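Local coordinates for protein putative anti-sigma factor antagonist TM1081 (Thermotoga maritima, PDB 3F43) that may act as an anti-anti-sigma factor of the STAS family, counteracting an anti-sigma factor and so releasing a sigma factor from inhibition, at residues 27-33 / 61-66; 55-59 / 115-119. All blocks are in the same frame, centred on the assembly; numbering follows the deposited sequence.

Contact 1 (27-33 / 61-66); sequences PNKELNI and DVESID
Two loops of the STAS domain meet here, each leading from a strand into a helix. Segment 27-33 follows strand 22-25, and segment 61-66 follows strand 54-58. Asp66 ends the second loop as the N-cap of helix 67-83. Its OD2 accepts a hydrogen bond from the backbone N of Ile33 at 2.9 Å. The N-H comes in on the syn side, 15° out of the carboxylate plane. Asp66 CG stands between the backbone N and carbonyl carbon (chi1 74°), which turns the carboxylate to the other loop. OD1 makes a weak hydrogen bond to the N of Phe68, in the first turn of the helix. With an alanine in place of Asp66, the N of Ile33 would probably lose this acceptor and the helix start its side-chain cap.

Glu30 reaches across from the first loop. Its chain bends at chi2 (41°), and OE1 accepts a bent hydrogen bond from the backbone N of Ser64 at 3.1 Å, met on the syn side and somewhat out of the carboxylate plane. Water 2 donates to the same OE1 and accepts from the N of Glu63. The place of OE2 is doubtful in the model.

At the Pro27 end the contact combines a small apolar patch with a water bridge. Pro27 CG packs on Val62 CG2 at 3.8 Å, and Val62 is buried. Water 1 donates to the O of Pro27 at 2.6 Å and accepts from the N of Asp61. Carboxylates and waters thus take up several backbone N-H groups where the loops meet, and Val62 adds apolar packing. The acidic group of Asp66 would probably also be stabilised by the N-terminal end of the helix it caps.

Contact 2 (55-59 / 115-119); sequences IFLVL and ISEAM
This is a buried helix-on-sheet packing contact, made mainly by apolar side chains, the ring of Phe56 among them. Helix 115-123, the last helix, lies against strand 54-58, the middle strand of the sheet. The short axes of 55-58 and 115-119 run nearly antiparallel, at 163°, and come within 10.3 Å. No hydrogen bond crosses between the segments.

Phe56 carries most of the contact. Its CG lies anti to the carbonyl carbon (chi1 -63°), and the ring extends from the strand to the helix. Ala118 sits over one face of that ring. Its CB is 3.6 Å from the ring centroid and 19° off the normal, a CH-pi contact. The methyl is displaced toward the rim, with CZ of Phe56 3.5 Å from Ala118 CB.

Met119, present as selenomethionine, meets the same ring from another direction. In the conformer described, its CG lies at the ring edge, in plane. Its SE is 3.6 Å from Phe56 CE2 and makes an oblique Met-aromatic contact, 4.7 Å from SE to the Phe56 ring centroid. A second conformer is modelled, so this contact is less certain.

One turn earlier, Ile115 packs on Val58. Its CD1 is 3.9 Å from Val58 CG2, and the two side chains cross at about a right angle.

Side chains of the neighbouring strands join the same layer. Phe56 also touches Val22 and Ile24 of strand 22-25, and Phe86 and Val90 of strand 86-90. Ala118 leans on Tyr112 of strand 110-112. Ile55 and Leu57 instead pack on helix 36-48, across the sheet.

How the contacts relate
The two contacts draw on one strand-loop-helix unit. Strand 54-58 supplies one side of contact 2, and the loop that follows supplies one side of contact 1. Their centres are about 16 Å apart. They also touch directly: Pro27 CD lies 3.4 Å from Val58 O and 3.9 Å from Leu57 CD1. Contact 1 is richer in polar groups, only partly buried and reaches the second subunit, where Thr103 of that subunit packs on Asp66. Contact 2 is apolar and buried within one chain. Ser67, the phosphoserine site inferred by similarity and unmodified here, directly follows Asp66, which places contact 1 beside the probable regulatory site.

Contact 1 (27-33 / 61-66)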
loop_
_atom_site.group_PDB
_atom_site.type_symbol
_atom_site.label_atom_id
_atom_site.label_comp_id
_atom_site.label_asym_id
_atom_site.label_seq_id
_atom_site.Cartn_x
_atom_site.Cartn_y
_atom_site.Cartn_z
ATOM N N PRO A 27 -12.129 4.770 -13.147
ATOM C CA PRO A 27 -11.144 5.856 -13.370
ATOM C C PRO A 27 -10.643 5.827 -14.792
ATOM O O PRO A 27 -10.355 4.765 -15.345
ATOM C CB PRO A 27 -10.024 5.555 -12.368
ATOM C CG PRO A 27 -10.219 4.103 -12.007
ATOM C CD PRO A 27 -11.719 3.872 -12.062
ATOM N N ASN A 28 -10.570 6.996 -15.408
ATOM C CA ASN A 28 -10.265 7.061 -16.839
ATOM C C ASN A 28 -8.840 7.519 -17.113
ATOM O O ASN A 28 -8.449 7.682 -18.270
ATOM C CB ASN A 28 -11.278 7.929 -17.594
ATOM C CG ASN A 28 -11.362 9.329 -17.076
ATOM O OD1 ASN A 28 -10.528 9.769 -16.295
ATOM N ND2 ASN A 28 -12.413 10.046 -17.490
ATOM N N LYS A 29 -8.110 7.725 -16.032
ATOM C CA LYS A 29 -6.732 8.115 -16.024
ATOM C C LYS A 29 -5.953 7.325 -14.968
ATOM O O LYS A 29 -6.490 6.616 -14.109
ATOM C CB LYS A 29 -6.622 9.614 -15.685
ATOM C CG LYS A 29 -7.177 10.542 -16.742
ATOM C CD LYS A 29 -7.070 12.016 -16.314
ATOM C CE LYS A 29 -8.214 12.432 -15.390
ATOM N NZ LYS A 29 -9.520 12.537 -16.121
ATOM N N GLU A 30 -4.657 7.499 -15.039
ATOM C CA GLU A 30 -3.731 6.851 -14.170
ATOM C C GLU A 30 -4.088 7.048 -12.690
ATOM O O GLU A 30 -4.476 8.130 -12.288
ATOM C CB GLU A 30 -2.340 7.447 -14.462
ATOM C CG GLU A 30 -1.216 6.672 -13.894
ATOM C CD GLU A 30 -1.452 5.224 -14.068
ATOM O OE1 GLU A 30 -1.327 4.750 -15.225
ATOM O OE2 GLU A 30 -1.823 4.591 -13.053
ATOM N N LEU A 31 -4.002 5.967 -11.914
ATOM C CA LEU A 31 -4.099 6.027 -10.455
ATOM C C LEU A 31 -2.717 5.765 -9.913
ATOM O O LEU A 31 -2.159 4.670 -10.114
ATOM C CB LEU A 31 -5.037 4.954 -9.921
ATOM C CG LEU A 31 -6.507 5.174 -10.197
ATOM C CD1 LEU A 31 -7.264 4.017 -9.561
ATOM C CD2 LEU A 31 -6.927 6.546 -9.665
ATOM N N ASN A 32 -2.148 6.776 -9.267
ATOM C CA ASN A 32 -0.728 6.750 -8.849
ATOM C C ASN A 32 -0.512 7.767 -7.737
ATOM O O ASN A 32 -1.494 8.331 -7.258
ATOM C CB ASN A 32 0.194 6.985 -10.049
ATOM C CG ASN A 32 -0.023 8.366 -10.713
ATOM O OD1 ASN A 32 -0.477 9.325 -10.069
ATOM N ND2 ASN A 32 0.316 8.474 -12.010
ATOM N N ILE A 33 0.728 7.984 -7.332
ATOM C CA ILE A 33 1.094 8.885 -6.242
ATOM C C ILE A 33 0.444 10.269 -6.359
ATOM O O ILE A 33 0.064 10.851 -5.351
ATOM C CB ILE A 33 2.639 9.000 -6.086
ATOM C CG1 ILE A 33 3.030 9.831 -4.872
ATOM C CG2 ILE A 33 3.334 9.503 -7.385
ATOM C CD1 ILE A 33 4.502 9.729 -4.506
ATOM N N ASP A 61 -8.805 1.500 -17.979
ATOM C CA ASP A 61 -8.137 2.710 -18.473
ATOM C C ASP A 61 -6.986 3.129 -17.560
ATOM O O ASP A 61 -6.450 4.213 -17.734
ATOM C CB ASP A 61 -9.148 3.839 -18.590
ATOM C CG ASP A 61 -10.206 3.540 -19.591
ATOM O OD1 ASP A 61 -9.863 3.168 -20.707
ATOM O OD2 ASP A 61 -11.397 3.652 -19.249
ATOM N N VAL A 62 -6.597 2.261 -16.637
ATOM C CA VAL A 62 -5.479 2.520 -15.745
ATOM C C VAL A 62 -4.222 1.831 -16.308
ATOM O O VAL A 62 -4.146 0.616 -16.311
ATOM C CB VAL A 62 -5.824 2.070 -14.321
ATOM C CG1 VAL A 62 -4.570 2.269 -13.393
ATOM C CG2 VAL A 62 -7.037 2.877 -13.755
ATOM N N GLU A 63 -3.247 2.598 -16.811
ATOM C CA GLU A 63 -2.082 2.050 -17.524
ATOM C C GLU A 63 -1.107 1.266 -16.647
ATOM O O GLU A 63 -0.566 0.237 -17.056
ATOM C CB GLU A 63 -1.337 3.156 -18.283
ATOM C CG GLU A 63 -0.150 2.685 -19.167
ATOM C CD GLU A 63 -0.458 1.439 -20.024
ATOM O OE1 GLU A 63 -1.547 1.392 -20.654
ATOM O OE2 GLU A 63 0.396 0.511 -20.057
ATOM N N SER A 64 -0.955 1.715 -15.409
ATOM C CA SER A 64 -0.057 1.087 -14.457
ATOM C C SER A 64 -0.505 1.512 -13.064
ATOM O O SER A 64 -1.247 2.479 -12.909
ATOM C CB SER A 64 1.388 1.542 -14.677
ATOM O OG SER A 64 1.527 2.903 -14.331
ATOM N N ILE A 65 -0.080 0.759 -12.063
ATOM C CA ILE A 65 -0.264 1.165 -10.676
ATOM C C ILE A 65 1.086 1.192 -9.985
ATOM O O ILE A 65 2.028 0.493 -10.383
ATOM C CB ILE A 65 -1.234 0.262 -9.878
ATOM C CG1 ILE A 65 -0.788 -1.196 -9.972
ATOM C CG2 ILE A 65 -2.733 0.478 -10.370
ATOM C CD1 ILE A 65 -1.522 -2.171 -8.989
ATOM N N ASP A 66 1.155 2.009 -8.951
ATOM C CA ASP A 66 2.356 2.173 -8.140
ATOM C C ASP A 66 2.050 1.833 -6.689
ATOM O O ASP A 66 0.928 1.375 -6.360
ATOM C CB ASP A 66 3.008 3.563 -8.383
ATOM C CG ASP A 66 2.251 4.763 -7.749
ATOM O OD1 ASP A 66 1.334 4.551 -6.934
ATOM O OD2 ASP A 66 2.665 5.928 -8.092
HETATM O O HOH W 1 -10.489 2.172 -15.656
HETATM O O HOH W 2 -3.419 5.306 -16.972
#

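Contact 2 (55-59 / 115-119)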
loop_
_atom_site.group_PDB
_atom_site.type_symbol
_atom_site.label_atom_id
_atom_site.label_comp_id
_atom_site.label_asym_id
_atom_site.label_seq_id
_atom_site.Cartn_x
_atom_site.Cartn_y
_atom_site.Cartn_z
ATOM N N ILE A 55 -18.240 -2.822 -4.198
ATOM C CA ILE A 55 -17.490 -1.968 -5.123
ATOM C C ILE A 55 -16.701 -2.787 -6.113
ATOM O O ILE A 55 -16.059 -3.767 -5.755
ATOM C CB ILE A 55 -16.494 -1.015 -4.357
ATOM C CG1 ILE A 55 -17.303 -0.116 -3.395
ATOM C CG2 ILE A 55 -15.603 -0.208 -5.305
ATOM C CD1 ILE A 55 -16.481 1.000 -2.755
ATOM N N PHE A 56 -16.795 -2.386 -7.382
ATOM C CA PHE A 56 -15.936 -2.887 -8.440
ATOM C C PHE A 56 -14.976 -1.744 -8.783
ATOM O O PHE A 56 -15.429 -0.641 -9.122
ATOM C CB PHE A 56 -16.678 -3.224 -9.726
ATOM C CG PHE A 56 -17.706 -4.313 -9.634
ATOM C CD1 PHE A 56 -17.827 -5.167 -8.533
ATOM C CD2 PHE A 56 -18.584 -4.503 -10.718
ATOM C CE1 PHE A 56 -18.803 -6.160 -8.498
ATOM C CE2 PHE A 56 -19.537 -5.490 -10.687
ATOM C CZ PHE A 56 -19.642 -6.338 -9.569
ATOM N N LEU A 57 -13.673 -2.003 -8.768
ATOM C CA LEU A 57 -12.721 -1.035 -9.245
ATOM C C LEU A 57 -12.276 -1.525 -10.632
ATOM O O LEU A 57 -11.501 -2.483 -10.788
ATOM C CB LEU A 57 -11.551 -0.840 -8.274
ATOM C CG LEU A 57 -10.386 0.012 -8.795
ATOM C CD1 LEU A 57 -10.899 1.432 -9.163
ATOM C CD2 LEU A 57 -9.300 0.057 -7.729
ATOM N N VAL A 58 -12.821 -0.863 -11.644
ATOM C CA VAL A 58 -12.588 -1.198 -13.034
ATOM C C VAL A 58 -11.297 -0.491 -13.480
ATOM O O VAL A 58 -11.174 0.737 -13.364
ATOM C CB VAL A 58 -13.783 -0.792 -13.901
ATOM C CG1 VAL A 58 -13.470 -1.084 -15.410
ATOM C CG2 VAL A 58 -15.068 -1.548 -13.459
ATOM N N LEU A 59 -10.364 -1.287 -13.972
ATOM C CA LEU A 59 -9.006 -0.846 -14.293
ATOM C C LEU A 59 -8.675 -0.764 -15.797
ATOM O O LEU A 59 -7.534 -0.613 -16.197
ATOM C CB LEU A 59 -8.011 -1.768 -13.550
ATOM C CG LEU A 59 -8.109 -1.740 -12.034
ATOM C CD1 LEU A 59 -7.244 -2.837 -11.384
ATOM C CD2 LEU A 59 -7.658 -0.387 -11.559
ATOM N N ILE A 115 -16.834 -6.817 -16.379
ATOM C CA ILE A 115 -17.851 -6.365 -15.467
ATOM C C ILE A 115 -19.000 -7.401 -15.352
ATOM O O ILE A 115 -19.476 -7.647 -14.244
ATOM C CB ILE A 115 -18.394 -4.939 -15.869
ATOM C CG1 ILE A 115 -17.284 -3.900 -15.701
ATOM C CG2 ILE A 115 -19.640 -4.581 -15.042
ATOM C CD1 ILE A 115 -17.666 -2.459 -16.209
ATOM N N SER A 116 -19.382 -8.061 -16.439
ATOM C CA SER A 116 -20.500 -9.023 -16.350
ATOM C C SER A 116 -20.107 -10.200 -15.480
ATOM O O SER A 116 -20.908 -10.689 -14.689
ATOM C CB SER A 116 -21.009 -9.443 -17.740
ATOM O OG SER A 116 -19.953 -9.932 -18.546
ATOM N N GLU A 117 -18.859 -10.632 -15.572
ATOM C CA GLU A 117 -18.375 -11.700 -14.698
ATOM C C GLU A 117 -18.453 -11.310 -13.226
ATOM O O GLU A 117 -18.890 -12.099 -12.393
ATOM C CB GLU A 117 -16.943 -12.080 -15.057
ATOM C CG GLU A 117 -16.826 -12.767 -16.421
ATOM C CD GLU A 117 -15.388 -12.784 -16.967
ATOM O OE1 GLU A 117 -14.456 -12.317 -16.275
ATOM O OE2 GLU A 117 -15.203 -13.263 -18.102
ATOM N N ALA A 118 -18.030 -10.092 -12.905
ATOM C CA ALA A 118 -18.082 -9.592 -11.519
ATOM C C ALA A 118 -19.525 -9.512 -11.014
ATOM O O ALA A 118 -19.821 -9.857 -9.858
ATOM C CB ALA A 118 -17.377 -8.203 -11.392
HETATM N N MSE A 119 -20.417 -9.040 -11.872
HETATM C CA MSE A 119 -21.826 -8.885 -11.498
HETATM C C MSE A 119 -22.420 -10.253 -11.171
HETATM O O MSE A 119 -23.150 -10.412 -10.187
HETATM C CB MSE A 119 -22.651 -8.230 -12.610
HETATM C CG MSE A 119 -22.469 -6.728 -12.770
HETATM SE SE MSE A 119 -23.056 -5.567 -11.276
HETATM C CE MSE A 119 -23.964 -6.866 -10.112
#